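Local coordinates for protein amidohydrolase (Staphylococcus aureus, PDB 3NUR) that probably acts as a metal-dependent amidohydrolase, hydrolysing carbon-nitrogen bonds other than peptide bonds in linear amides with a TIM-barrel active site that holds a calcium ion here, at residues E29-E34 with Q112-Q117; G158-G163 with P188-P193; K246-I251 with S285-P290. All blocks are in the same frame, centred on the assembly; numbering follows the deposited sequence.

Contact 1: E29-E34 with Q112-Q117. With CA (calcium ion), chain B.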
loop_
_atom_site.group_PDB
_atom_site.type_symbol
_atom_site.label_atom_id
_atom_site.label_comp_id
_atom_site.label_asym_id
_atom_site.label_seq_id
_atom_site.Cartn_x
_atom_site.Cartn_y
_atom_site.Cartn_z
ATOM N N GLU A 29 -2.948 6.271 3.993
ATOM C CA GLU A 29 -3.884 7.353 4.311
ATOM C C GLU A 29 -4.357 7.896 2.978
ATOM O O GLU A 29 -3.523 8.200 2.110
ATOM C CB GLU A 29 -3.132 8.403 5.159
ATOM C CG GLU A 29 -2.248 7.761 6.252
ATOM C CD GLU A 29 -2.887 6.705 7.153
ATOM O OE1 GLU A 29 -4.031 6.920 7.614
ATOM O OE2 GLU A 29 -2.243 5.657 7.399
ATOM N N HIS A 30 -5.689 7.955 2.799
ATOM C CA HIS A 30 -6.270 8.236 1.497
ATOM C C HIS A 30 -6.917 9.569 1.276
ATOM O O HIS A 30 -7.465 10.178 2.193
ATOM C CB HIS A 30 -7.270 7.122 1.142
ATOM C CG HIS A 30 -6.673 5.743 1.202
ATOM N ND1 HIS A 30 -5.719 5.325 0.280
ATOM C CD2 HIS A 30 -6.941 4.716 2.050
ATOM C CE1 HIS A 30 -5.423 4.073 0.602
ATOM N NE2 HIS A 30 -6.126 3.663 1.663
ATOM N N TYR A 31 -6.937 9.960 0.006
ATOM C CA TYR A 31 -7.639 11.152 -0.437
ATOM C C TYR A 31 -8.324 10.849 -1.768
ATOM O O TYR A 31 -7.897 9.953 -2.482
ATOM C CB TYR A 31 -6.666 12.357 -0.595
ATOM C CG TYR A 31 -5.830 12.300 -1.852
ATOM C CD1 TYR A 31 -4.686 11.513 -1.911
ATOM C CD2 TYR A 31 -6.244 12.944 -3.021
ATOM C CE1 TYR A 31 -3.943 11.410 -3.077
ATOM C CE2 TYR A 31 -5.515 12.834 -4.202
ATOM C CZ TYR A 31 -4.369 12.056 -4.224
ATOM O OH TYR A 31 -3.632 11.921 -5.366
ATOM N N VAL A 32 -9.350 11.639 -2.122
ATOM C CA VAL A 32 -9.957 11.585 -3.456
ATOM C C VAL A 32 -10.175 13.036 -3.852
ATOM O O VAL A 32 -10.145 13.922 -2.980
ATOM C CB VAL A 32 -11.253 10.730 -3.585
ATOM C CG1 VAL A 32 -11.031 9.285 -3.135
ATOM C CG2 VAL A 32 -12.442 11.364 -2.847
ATOM N N ILE A 33 -10.373 13.267 -5.164
ATOM C CA ILE A 33 -10.667 14.596 -5.696
ATOM C C ILE A 33 -12.055 14.519 -6.335
ATOM O O ILE A 33 -12.279 13.718 -7.247
ATOM C CB ILE A 33 -9.561 15.117 -6.649
ATOM C CG1 ILE A 33 -8.255 15.350 -5.867
ATOM C CG2 ILE A 33 -10.010 16.417 -7.357
ATOM C CD1 ILE A 33 -7.036 15.137 -6.656
ATOM N N GLU A 34 -13.001 15.321 -5.809
ATOM C CA GLU A 34 -14.404 15.327 -6.264
ATOM C C GLU A 34 -14.568 15.363 -7.787
ATOM O O GLU A 34 -15.284 14.523 -8.333
ATOM C CB GLU A 34 -15.180 16.467 -5.597
ATOM C CG GLU A 34 -16.686 16.329 -5.732
ATOM C CD GLU A 34 -17.443 17.508 -5.153
ATOM O OE1 GLU A 34 -17.663 17.523 -3.920
ATOM O OE2 GLU A 34 -17.791 18.429 -5.926
ATOM N N GLN A 112 -2.322 12.262 -13.746
ATOM C CA GLN A 112 -1.523 13.501 -13.740
ATOM C C GLN A 112 -2.213 14.603 -12.935
ATOM O O GLN A 112 -1.569 15.287 -12.140
ATOM C CB GLN A 112 -1.267 14.004 -15.163
ATOM C CG GLN A 112 -0.190 13.209 -15.871
ATOM C CD GLN A 112 -0.099 13.536 -17.348
ATOM O OE1 GLN A 112 0.852 13.140 -18.028
ATOM N NE2 GLN A 112 -1.095 14.234 -17.887
ATOM N N LYS A 113 -3.514 14.731 -13.101
ATOM C CA LYS A 113 -4.307 15.714 -12.399
ATOM C C LYS A 113 -4.339 15.435 -10.896
ATOM O O LYS A 113 -4.193 16.360 -10.091
ATOM C CB LYS A 113 -5.721 15.645 -12.923
ATOM C CG LYS A 113 -6.553 16.877 -12.594
ATOM C CD LYS A 113 -6.843 17.615 -13.863
ATOM C CE LYS A 113 -7.220 16.696 -15.005
ATOM N NZ LYS A 113 -7.321 17.433 -16.273
ATOM N N ALA A 114 -4.530 14.131 -10.546
ATOM C CA ALA A 114 -4.588 13.787 -9.137
ATOM C C ALA A 114 -3.245 14.141 -8.491
ATOM O O ALA A 114 -3.229 14.817 -7.453
ATOM C CB ALA A 114 -4.914 12.307 -8.960
ATOM N N ASN A 115 -2.119 13.720 -9.119
ATOM C CA ASN A 115 -0.772 13.988 -8.584
ATOM C C ASN A 115 -0.472 15.489 -8.459
ATOM O O ASN A 115 0.075 15.924 -7.441
ATOM C CB ASN A 115 0.290 13.281 -9.420
ATOM C CG ASN A 115 0.155 11.776 -9.339
ATOM O OD1 ASN A 115 -0.134 11.214 -8.272
ATOM N ND2 ASN A 115 0.434 11.096 -10.439
ATOM N N ASP A 116 -0.875 16.276 -9.460
ATOM C CA ASP A 116 -0.669 17.732 -9.421
ATOM C C ASP A 116 -1.460 18.372 -8.292
ATOM O O ASP A 116 -0.915 19.224 -7.586
ATOM C CB ASP A 116 -1.047 18.383 -10.768
ATOM C CG ASP A 116 0.014 18.244 -11.853
ATOM O OD1 ASP A 116 1.156 17.833 -11.527
ATOM O OD2 ASP A 116 -0.285 18.575 -13.020
ATOM N N GLN A 117 -2.733 17.967 -8.115
ATOM C CA GLN A 117 -3.570 18.544 -7.053
ATOM C C GLN A 117 -3.038 18.148 -5.685
ATOM O O GLN A 117 -3.028 18.966 -4.762
ATOM C CB GLN A 117 -5.046 18.161 -7.210
ATOM C CG GLN A 117 -5.726 18.877 -8.375
ATOM C CD GLN A 117 -7.230 18.846 -8.269
ATOM O OE1 GLN A 117 -7.825 19.234 -7.254
ATOM N NE2 GLN A 117 -7.882 18.426 -9.339
HETATM CA CA CA B . -6.712 1.512 2.381
HETATM O O HOH W 1 -1.362 10.598 -5.802
HETATM O O HOH W 2 -7.692 -0.302 3.094
HETATM O O HOH W 3 -8.663 1.745 1.270
#

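Contact 2: G158-G163 with P188-P193. With CA (calcium ion), chain B.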
loop_
_atom_site.group_PDB
_atom_site.type_symbol
_atom_site.label_atom_id
_atom_site.label_comp_id
_atom_site.label_asym_id
_atom_site.label_seq_id
_atom_site.Cartn_x
_atom_site.Cartn_y
_atom_site.Cartn_z
ATOM N N GLY A 158 7.222 7.712 -3.242
ATOM C CA GLY A 158 6.868 6.368 -3.677
ATOM C C GLY A 158 5.596 6.379 -4.485
ATOM O O GLY A 158 5.163 7.430 -4.964
ATOM N N ALA A 159 4.977 5.217 -4.632
ATOM C CA ALA A 159 3.715 5.109 -5.345
ATOM C C ALA A 159 2.855 4.121 -4.587
ATOM O O ALA A 159 3.386 3.218 -3.940
ATOM C CB ALA A 159 3.950 4.573 -6.756
ATOM N N LEU A 160 1.535 4.297 -4.661
ATOM C CA LEU A 160 0.623 3.296 -4.111
ATOM C C LEU A 160 -0.191 2.832 -5.312
ATOM O O LEU A 160 -0.747 3.674 -6.028
ATOM C CB LEU A 160 -0.278 3.836 -2.991
ATOM C CG LEU A 160 -1.308 2.817 -2.405
ATOM C CD1 LEU A 160 -1.495 3.026 -0.902
ATOM C CD2 LEU A 160 -2.664 2.917 -3.131
ATOM N N ILE A 161 -0.265 1.505 -5.525
ATOM C CA ILE A 161 -0.979 0.881 -6.653
ATOM C C ILE A 161 -2.109 0.038 -6.101
ATOM O O ILE A 161 -1.877 -0.829 -5.251
ATOM C CB ILE A 161 -0.038 -0.013 -7.529
ATOM C CG1 ILE A 161 1.079 0.835 -8.198
ATOM C CG2 ILE A 161 -0.878 -0.827 -8.591
ATOM C CD1 ILE A 161 2.143 0.034 -8.945
HETATM N N MSE A 162 -3.322 0.296 -6.582
HETATM C CA MSE A 162 -4.486 -0.461 -6.146
HETATM C C MSE A 162 -4.847 -1.529 -7.147
HETATM O O MSE A 162 -4.977 -1.256 -8.339
HETATM C CB MSE A 162 -5.675 0.478 -5.916
HETATM C CG MSE A 162 -5.735 1.007 -4.493
HETATM SE SE MSE A 162 -7.066 2.394 -4.266
HETATM C CE MSE A 162 -8.320 1.911 -5.797
ATOM N N GLY A 163 -5.056 -2.733 -6.645
ATOM C CA GLY A 163 -5.483 -3.858 -7.467
ATOM C C GLY A 163 -4.461 -4.311 -8.472
ATOM O O GLY A 163 -3.270 -4.433 -8.163
ATOM N N PRO A 188 9.717 3.199 -2.486
ATOM C CA PRO A 188 8.924 1.959 -2.436
ATOM C C PRO A 188 7.606 2.048 -3.229
ATOM O O PRO A 188 7.144 3.128 -3.615
ATOM C CB PRO A 188 8.634 1.811 -0.940
ATOM C CG PRO A 188 8.489 3.234 -0.459
ATOM C CD PRO A 188 9.476 4.038 -1.282
ATOM N N ILE A 189 6.985 0.883 -3.441
ATOM C CA ILE A 189 5.660 0.773 -4.057
ATOM C C ILE A 189 4.757 0.108 -3.003
ATOM O O ILE A 189 5.064 -0.979 -2.530
ATOM C CB ILE A 189 5.655 -0.055 -5.382
ATOM C CG1 ILE A 189 6.477 0.618 -6.517
ATOM C CG2 ILE A 189 4.227 -0.340 -5.830
ATOM C CD1 ILE A 189 6.754 -0.302 -7.685
ATOM N N TYR A 190 3.652 0.750 -2.655
ATOM C CA TYR A 190 2.658 0.197 -1.733
ATOM C C TYR A 190 1.642 -0.531 -2.628
ATOM O O TYR A 190 1.065 0.097 -3.519
ATOM C CB TYR A 190 1.949 1.337 -0.945
ATOM C CG TYR A 190 1.292 0.909 0.360
ATOM C CD1 TYR A 190 1.657 1.493 1.569
ATOM C CD2 TYR A 190 0.271 -0.041 0.377
ATOM C CE1 TYR A 190 1.064 1.110 2.770
ATOM C CE2 TYR A 190 -0.350 -0.417 1.574
ATOM C CZ TYR A 190 0.051 0.165 2.768
ATOM O OH TYR A 190 -0.501 -0.234 3.963
ATOM N N LEU A 191 1.455 -1.856 -2.432
ATOM C CA LEU A 191 0.502 -2.663 -3.230
ATOM C C LEU A 191 -0.747 -2.838 -2.364
ATOM O O LEU A 191 -0.688 -3.479 -1.316
ATOM C CB LEU A 191 1.119 -4.022 -3.591
ATOM C CG LEU A 191 0.374 -4.880 -4.627
ATOM C CD1 LEU A 191 0.369 -4.201 -6.021
ATOM C CD2 LEU A 191 1.032 -6.259 -4.733
ATOM N N HIS A 192 -1.850 -2.215 -2.781
ATOM C CA HIS A 192 -3.113 -2.118 -2.036
ATOM C C HIS A 192 -4.231 -2.945 -2.699
ATOM O O HIS A 192 -4.264 -3.043 -3.922
ATOM C CB HIS A 192 -3.512 -0.623 -2.009
ATOM C CG HIS A 192 -4.693 -0.254 -1.153
ATOM N ND1 HIS A 192 -5.978 -0.553 -1.536
ATOM C CD2 HIS A 192 -4.733 0.414 0.020
ATOM C CE1 HIS A 192 -6.757 -0.116 -0.557
ATOM N NE2 HIS A 192 -6.054 0.482 0.391
ATOM N N PRO A 193 -5.215 -3.448 -1.925
ATOM C CA PRO A 193 -6.304 -4.214 -2.551
ATOM C C PRO A 193 -7.276 -3.359 -3.379
ATOM O O PRO A 193 -7.334 -2.134 -3.249
ATOM C CB PRO A 193 -7.022 -4.843 -1.358
ATOM C CG PRO A 193 -6.716 -3.940 -0.197
ATOM C CD PRO A 193 -5.298 -3.507 -0.442
HETATM CA CA CA B . -6.712 1.512 2.381
HETATM O O HOH W 4 -3.085 -5.254 -5.626
HETATM O O HOH W 2 -7.692 -0.302 3.094
HETATM O O HOH W 3 -8.663 1.745 1.270
#

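Contact 3: K246-I251 with S285-P290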
loop_
_atom_site.group_PDB
_atom_site.type_symbol
_atom_site.label_atom_id
_atom_site.label_comp_id
_atom_site.label_asym_id
_atom_site.label_seq_id
_atom_site.Cartn_x
_atom_site.Cartn_y
_atom_site.Cartn_z
ATOM N N LYS A 246 17.419 -3.825 -4.654
ATOM C CA LYS A 246 17.281 -2.702 -3.719
ATOM C C LYS A 246 15.830 -2.254 -3.587
ATOM O O LYS A 246 15.531 -1.382 -2.778
ATOM C CB LYS A 246 18.175 -1.523 -4.140
ATOM C CG LYS A 246 19.670 -1.824 -4.047
ATOM C CD LYS A 246 20.544 -0.593 -4.331
ATOM C CE LYS A 246 20.685 -0.224 -5.796
ATOM N NZ LYS A 246 19.645 0.745 -6.243
ATOM N N LEU A 247 14.930 -2.815 -4.408
ATOM C CA LEU A 247 13.513 -2.462 -4.382
ATOM C C LEU A 247 12.824 -2.916 -3.095
ATOM O O LEU A 247 13.022 -4.049 -2.664
ATOM C CB LEU A 247 12.769 -3.082 -5.599
ATOM C CG LEU A 247 11.230 -2.840 -5.675
ATOM C CD1 LEU A 247 10.893 -1.366 -5.870
ATOM C CD2 LEU A 247 10.585 -3.700 -6.724
ATOM N N ASN A 248 11.989 -2.039 -2.509
ATOM C CA ASN A 248 11.137 -2.387 -1.379
ATOM C C ASN A 248 9.683 -2.162 -1.728
ATOM O O ASN A 248 9.325 -1.177 -2.378
ATOM C CB ASN A 248 11.446 -1.600 -0.103
ATOM C CG ASN A 248 12.812 -1.861 0.429
ATOM O OD1 ASN A 248 13.164 -2.992 0.780
ATOM N ND2 ASN A 248 13.617 -0.819 0.447
HETATM N N MSE A 249 8.845 -3.065 -1.284
HETATM C CA MSE A 249 7.417 -2.896 -1.427
HETATM C C MSE A 249 6.753 -2.852 -0.080
HETATM O O MSE A 249 7.362 -3.287 0.900
HETATM C CB MSE A 249 6.846 -3.926 -2.385
HETATM C CG MSE A 249 7.254 -3.491 -3.808
HETATM SE SE MSE A 249 6.612 -4.572 -5.049
HETATM C CE MSE A 249 4.722 -3.986 -4.919
ATOM N N ILE A 250 5.561 -2.240 -0.001
ATOM C CA ILE A 250 4.802 -2.155 1.247
ATOM C C ILE A 250 3.430 -2.815 1.028
ATOM O O ILE A 250 2.809 -2.632 -0.017
ATOM C CB ILE A 250 4.633 -0.694 1.761
ATOM C CG1 ILE A 250 5.966 0.116 1.675
ATOM C CG2 ILE A 250 4.084 -0.706 3.199
ATOM C CD1 ILE A 250 5.778 1.646 1.780
ATOM N N ILE A 251 2.980 -3.598 2.011
ATOM C CA ILE A 251 1.660 -4.221 2.003
ATOM C C ILE A 251 1.002 -3.989 3.347
ATOM O O ILE A 251 1.672 -4.015 4.373
ATOM C CB ILE A 251 1.658 -5.707 1.606
ATOM C CG1 ILE A 251 2.631 -6.549 2.489
ATOM C CG2 ILE A 251 1.895 -5.866 0.065
ATOM C CD1 ILE A 251 2.651 -8.094 2.135
ATOM N N SER A 285 12.689 -7.405 1.522
ATOM C CA SER A 285 12.214 -6.500 0.458
ATOM C C SER A 285 10.778 -6.006 0.658
ATOM O O SER A 285 10.257 -5.284 -0.195
ATOM C CB SER A 285 12.347 -7.188 -0.898
ATOM O OG SER A 285 13.687 -7.573 -1.141
ATOM N N PHE A 286 10.125 -6.406 1.761
ATOM C CA PHE A 286 8.767 -5.945 2.047
ATOM C C PHE A 286 8.698 -5.276 3.392
ATOM O O PHE A 286 9.470 -5.608 4.290
ATOM C CB PHE A 286 7.767 -7.136 2.048
ATOM C CG PHE A 286 7.274 -7.527 0.675
ATOM C CD1 PHE A 286 6.020 -7.119 0.225
ATOM C CD2 PHE A 286 8.070 -8.297 -0.176
ATOM C CE1 PHE A 286 5.571 -7.457 -1.061
ATOM C CE2 PHE A 286 7.615 -8.649 -1.459
ATOM C CZ PHE A 286 6.365 -8.240 -1.883
ATOM N N TYR A 287 7.736 -4.344 3.539
ATOM C CA TYR A 287 7.387 -3.718 4.815
ATOM C C TYR A 287 5.912 -4.057 5.010
ATOM O O TYR A 287 5.167 -4.177 4.037
ATOM C CB TYR A 287 7.533 -2.186 4.785
ATOM C CG TYR A 287 8.973 -1.749 4.875
ATOM C CD1 TYR A 287 9.553 -1.439 6.105
ATOM C CD2 TYR A 287 9.760 -1.648 3.734
ATOM C CE1 TYR A 287 10.878 -1.018 6.188
ATOM C CE2 TYR A 287 11.084 -1.218 3.804
ATOM C CZ TYR A 287 11.642 -0.915 5.036
ATOM O OH TYR A 287 12.942 -0.481 5.102
ATOM N N ILE A 288 5.495 -4.214 6.246
ATOM C CA ILE A 288 4.096 -4.562 6.513
ATOM C C ILE A 288 3.454 -3.463 7.382
ATOM O O ILE A 288 4.084 -2.990 8.328
ATOM C CB ILE A 288 4.036 -5.963 7.190
ATOM C CG1 ILE A 288 4.371 -7.097 6.180
ATOM C CG2 ILE A 288 2.679 -6.202 7.891
ATOM C CD1 ILE A 288 4.599 -8.478 6.795
ATOM N N THR A 289 2.173 -3.142 7.120
ATOM C CA THR A 289 1.439 -2.178 7.941
ATOM C C THR A 289 0.134 -2.802 8.474
ATOM O O THR A 289 -0.334 -3.793 7.905
ATOM C CB THR A 289 1.122 -0.831 7.195
ATOM O OG1 THR A 289 -0.188 -0.862 6.586
ATOM C CG2 THR A 289 2.207 -0.359 6.229
ATOM N N PRO A 290 -0.479 -2.196 9.522
ATOM C CA PRO A 290 -1.734 -2.739 10.060
ATOM C C PRO A 290 -2.974 -2.258 9.310
ATOM O O PRO A 290 -4.052 -2.801 9.536
ATOM C CB PRO A 290 -1.789 -2.159 11.483
ATOM C CG PRO A 290 -0.554 -1.338 11.669
ATOM C CD PRO A 290 0.005 -1.059 10.336
HETATM O O HOH W 5 15.013 -4.985 -1.356
#

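Contact 1: E29-E34 with Q112-Q117
Tyr31 and Ile33, the latter in the conformer described, one of two, both lean on Ala114, and their first torsions explain how. In Tyr31, CG lies between the backbone N and the carbonyl carbon (chi1 77°), which sends the ring out from the strand toward the helix. Ile33 in this conformer holds CG1 beside its backbone N (chi1 -66°) and drops CD1 onto the helix surface. The phenol oxygen ends near the backbone, Tyr31 OH lying 3.6 Å from Ala114 O and 3.8 Å from Ala114 CB. Its hydrogen bond goes to a water instead: Tyr31 OH donates to it over 2.7 Å, and that water donates on to Asn115 OD1 over 2.8 Å. The Asn115 amide is held in turn, its ND2 hydrogen-bonded to Glu146 OE2 and Thr134 O.

In the same conformer Ile33 CD1 sits in the plane of the Tyr31 ring at its edge and reaches Ala114 CA at 3.7 Å. The CG2 branch meets the amide of Gln117, with NE2 of that residue 3.5 Å from Ile33 CG2, so an apolar methyl rests against a polar group at the partly exposed margin.

One residue before Tyr31, on the opposite side of the strand, His30 points away from it, its NE2 bound to the calcium ion at 2.3 Å, where Glu28, His192, Asp316 and two waters are the remaining ligands. One short segment thus joins the metal centre to the outer helical layer.

Ile33 also occupies the N-cap position of helix 34-39, and its N is hydrogen-bonded to Tyr94 OH. Strand 24-31 pairs with strand 87-94, whose Tyr94 touches Ala114 as well, while Asp116 makes a salt bridge to Arg149 on helix 140-152, flanking helix 104-124.

Contact 2: G158-G163 with P188-P193
Met162, a selenomethionine, lies alongside His192, its CG 3.4 Å from His192 ND1. Its selenium makes an oblique sulfur-aromatic type of contact, SE lying 4.6 Å from the centroid of the His192 ring. The imidazole is fixed from several sides. NE2 of His192 binds the calcium ion at 2.3 Å, whereas ND1 donates to Pro193 O at 2.7 Å, nearly in the ring plane and on a carbonyl lone pair. Together the two bonds fix the ring's rotation, while Pro193 CD sits over one face, offset toward the rim. With CG anti to the backbone N (chi1 -173°), the ring stands where Glu28, His30 and Asp316 can share the ion, its plane almost perpendicular to that of His30.

One step out, Leu160 bridges two neighbours: CD2 packs on His192 CB at 3.8 Å, and CD1 makes an off-centre CH-pi contact with the Tyr190 ring, 4.1 Å from its centroid. Tyr190 OH is hydrogen-bonded to Thr289 OG1. On the other face of the sheet, Ile161 CD1 meets Ile189 CG2 at 3.8 Å; Ala159 and Ile189 both touch Phe147 of helix 140-152.

Beneath these side chains five backbone hydrogen bonds hold the register. The bond from His192 N to Ile161 O runs 2.8 Å and is nearly straight (174°), while the bond from Ala159 N to Pro188 O is longer and more bent. A water donates to both Gly163 O and His192 O where the strands end.

The strands run parallel, 21° apart, joined by helix 176-185 in a beta-alpha-beta crossover. A metal-binding histidine at the C-terminal end of a barrel strand, with apolar side chains facing the outer helices, is consistent with the amidohydrolase TIM barrel.

Contact 3: K246-I251 with S285-P290
Four backbone hydrogen bonds zip Met249 and Ile251 to the neighbouring strand. Met249 N donates to Ser285 O at 2.8 Å, while Met249 O accepts from Tyr287 N; Ile251 repeats the pattern with Tyr287 O and Thr289 N. Contacts from CA hydrogens fill the gaps, such as Phe286 CA to Met249 O at 3.2 Å. At the start of the pairing, a water lies 2.9 Å from Ser285 OG and close to Leu247 O.

The strands run parallel, 27° apart, as adjacent staves of the TIM barrel, and successive side chains alternate between the two faces of its wall. Apolar packing on the face of Met249, Ile251, Phe286 and Ile288 is built round the Phe286 ring. Met249 CB lies over one face of it, 4.0 Å above the plane and toward the rim. Ile251 comes in obliquely with CD1, 4.0 Å from Phe286 CD1; its CG1, set between the backbone N and the carbonyl carbon (chi1 54°), also lies against Ile288 CG1 at 4.1 Å. The rings of Phe241 and Phe282 also meet that of Phe286.

On the other face Ile250 CG2 touches Thr289 CG2 at 3.6 Å and also packs near Tyr287 CB. The hydroxyl of Thr289 serves strand 189-192, through Tyr190.

Aromatic and polar contacts meet at Tyr287. Asn248 approaches the ring edge, its CG 3.8 Å from Tyr287 CE2, with the amide plane turned 79° from the ring. Arg310 links the pair: it makes a cation-pi contact with Tyr287, and its NH2 is hydrogen-bonded to Asn248 OD1.

How the contacts relate
The contacts come one after another along the chain, each closing before the next opens, and all lie in one TIM barrel. Contacts 2 and 3, with centres 10 Å apart, belong to the same four-stranded parallel stretch of its wall: strands 189-192 and 249-251 are neighbours, and Ile189 O lies 2.9 Å from Ile250 N, a probable hydrogen bond. Contact 1 belongs to strand 24-31 and helix 104-124. Its centre is 15 Å from that of contact 2, yet the two meet at the calcium ion and share its two waters. Contact 3 binds no metal, and its nearest atoms stay about 7 Å from contact 1. Contacts 1 and 2 thus bring strands distant in sequence to one metal site, probably the active site.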